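Local atomic coordinates of 2-hydroxyisocaproyl-CoA dehydratase activator (Clostridium difficile, PDB entry 4EHU), a protein that uses the energy of ATP hydrolysis to pass one electron from its [4Fe-4S] cluster to 2-hydroxyisocaproyl-CoA dehydratase in the reductive branch of L-leucine fermentation. Residues I98-Q103 / V210-G215. Residues are numbered along the deposited sequence; the frame is centred on the assembly and turned at random. Where two conformers were deposited one is given.
With ANP (phosphoaminophosphonic acid-adenylate ester), chain D.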
# COMPACT_ATOMS: atom_id res chain seq x y z
N ILE A 98 14.78 3.02 -15.69
CA ILE A 98 13.63 2.90 -14.83
C ILE A 98 13.09 1.51 -14.98
O ILE A 98 12.57 1.16 -16.03
CB ILE A 98 12.53 3.91 -15.24
CG1 ILE A 98 13.10 5.32 -15.23
CG2 ILE A 98 11.31 3.79 -14.29
CD1 ILE A 98 12.19 6.37 -16.01
N ASP A 99 13.22 0.70 -13.92
CA ASP A 99 12.76 -0.68 -13.95
C ASP A 99 11.51 -0.78 -13.10
O ASP A 99 11.57 -0.77 -11.89
CB ASP A 99 13.86 -1.60 -13.38
CG ASP A 99 13.34 -2.97 -12.95
OD1 ASP A 99 12.42 -3.49 -13.60
OD2 ASP A 99 13.88 -3.53 -11.95
N ILE A 100 10.35 -0.87 -13.75
CA ILE A 100 9.12 -1.05 -12.98
C ILE A 100 8.71 -2.51 -13.04
O ILE A 100 8.33 -2.99 -14.10
CB ILE A 100 7.98 -0.15 -13.48
CG1 ILE A 100 8.45 1.31 -13.53
CG2 ILE A 100 6.80 -0.32 -12.53
CD1 ILE A 100 7.36 2.32 -14.15
N GLY A 101 8.83 -3.20 -11.90
CA GLY A 101 8.49 -4.61 -11.83
C GLY A 101 7.18 -4.82 -11.07
O GLY A 101 6.41 -3.89 -10.87
N GLY A 102 6.96 -6.07 -10.66
CA GLY A 102 5.75 -6.46 -9.96
C GLY A 102 5.71 -6.10 -8.49
O GLY A 102 4.62 -6.01 -7.92
N GLN A 103 6.86 -5.91 -7.84
CA GLN A 103 6.83 -5.53 -6.43
C GLN A 103 7.66 -4.30 -6.08
O GLN A 103 7.50 -3.73 -4.99
CB GLN A 103 7.24 -6.70 -5.52
CG GLN A 103 8.73 -6.97 -5.45
CD GLN A 103 9.07 -8.00 -4.37
OE1 GLN A 103 8.18 -8.58 -3.74
NE2 GLN A 103 10.36 -8.24 -4.16
N VAL A 210 16.98 8.02 -21.37
CA VAL A 210 16.16 7.42 -20.33
C VAL A 210 15.52 6.19 -20.92
O VAL A 210 14.87 6.26 -21.97
CB VAL A 210 15.06 8.39 -19.85
CG1 VAL A 210 14.21 7.76 -18.77
CG2 VAL A 210 15.69 9.69 -19.37
N VAL A 211 15.71 5.05 -20.26
CA VAL A 211 15.18 3.80 -20.76
C VAL A 211 14.28 3.17 -19.72
O VAL A 211 14.65 3.10 -18.55
CB VAL A 211 16.33 2.81 -21.08
CG1 VAL A 211 15.76 1.43 -21.47
CG2 VAL A 211 17.23 3.40 -22.20
N MET A 212 13.11 2.72 -20.13
CA MET A 212 12.24 1.96 -19.22
C MET A 212 12.29 0.47 -19.54
O MET A 212 12.23 0.05 -20.70
CB MET A 212 10.79 2.44 -19.25
CG MET A 212 9.95 1.80 -18.14
SD MET A 212 8.23 2.32 -18.09
CE MET A 212 8.52 4.09 -18.05
N VAL A 213 12.38 -0.33 -18.48
CA VAL A 213 12.39 -1.78 -18.57
C VAL A 213 11.47 -2.36 -17.49
O VAL A 213 10.84 -1.61 -16.72
CB VAL A 213 13.82 -2.32 -18.36
CG1 VAL A 213 14.75 -1.70 -19.39
CG2 VAL A 213 14.31 -2.02 -16.93
N GLY A 214 11.37 -3.69 -17.47
CA GLY A 214 10.42 -4.35 -16.59
C GLY A 214 9.14 -4.65 -17.34
O GLY A 214 8.89 -4.10 -18.44
N GLY A 215 8.32 -5.51 -16.74
CA GLY A 215 7.09 -5.95 -17.38
C GLY A 215 6.12 -4.78 -17.55
O GLY A 215 5.36 -4.76 -18.52
PG ANP D . 10.39 -7.31 -9.26
O1G ANP D . 10.94 -8.31 -8.24
O2G ANP D . 11.48 -6.87 -10.19
O3G ANP D . 9.66 -6.19 -8.63
PB ANP D . 9.39 -8.94 -11.61
O1B ANP D . 8.87 -10.35 -11.59
O2B ANP D . 10.78 -8.73 -12.21
N3B ANP D . 9.19 -8.26 -10.03
PA ANP D . 8.38 -7.92 -14.14
O1A ANP D . 8.46 -9.28 -14.73
O2A ANP D . 9.41 -6.85 -14.48
O3A ANP D . 8.37 -8.05 -12.52
O5' ANP D . 6.94 -7.24 -14.36
C5' ANP D . 5.77 -7.87 -13.82
C4' ANP D . 4.54 -7.10 -14.32
O4' ANP D . 4.57 -6.51 -15.61
C3' ANP D . 3.12 -7.30 -13.80
O3' ANP D . 3.01 -6.88 -12.44
C2' ANP D . 2.30 -6.50 -14.81
O2' ANP D . 1.77 -5.29 -14.24
C1' ANP D . 3.23 -6.14 -15.96
N9 ANP D . 2.94 -6.86 -17.21
C8 ANP D . 3.20 -8.16 -17.48
N7 ANP D . 2.85 -8.47 -18.75
C5 ANP D . 2.36 -7.33 -19.30
C6 ANP D . 1.82 -6.94 -20.60
N6 ANP D . 1.71 -7.87 -21.58
N1 ANP D . 1.43 -5.65 -20.77
C2 ANP D . 1.53 -4.73 -19.80
N3 ANP D . 2.00 -5.02 -18.58
C4 ANP D . 2.43 -6.27 -18.29
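Ile-98 and Asp-99 pair in parallel with Met-212 and Val-213, the two short strand axes lying 17° apart and the backbones joined by three hydrogen bonds. Ile-98 N gives a nearly straight bond to Val-211 O, and Ile-98 O accepts from Val-213 N. The last bond, Ile-100 N to Val-213 O at 3.1 Å, is more bent (150°), and beyond it the strands give way to two glycine-rich loops.

On one face, the Ile-98 side chain reaches back along the neighbouring strand: CG1 lies anti to its carbonyl carbon (chi1 -57°), and CD1 touches Val-210 CG1 at 3.7 Å. In one of two Met-212 conformers, SD lies 4.0 Å from Ile-100 CD1 where the two side chains cross. Helices 182-204 and 220-230 cover this apolar layer.

The other face carries Asp-99 and Val-213. Val-213 CG2, set between its own N and carbonyl carbon, rests 3.6 Å from Asp-99 CB, while the carboxylate extends toward the loop end, its side chain about 4 Å from a bound magnesium ion. His-83 of helix 79-90 touches both residues.

Gly-214 has a positive phi, and a CB there would collide with Ile-100 O and Asp-99 OD1. The loops close on the nucleotide analogue: Gly-215 N donates to the alpha-phosphate O2A at 2.8 Å, Gly-102 N to the bridging O3A, and Gln-103 N to O3G at 2.9 Å. As in actin-fold ATPases, the phosphate-2 loop and the adenosine-motif glycines emerge from neighbouring parallel strands. Both loops leave the same end of the bonded pair beside the phosphates, where three amide N-H groups meet nucleotide oxygens, probably helping to offset their negative charge.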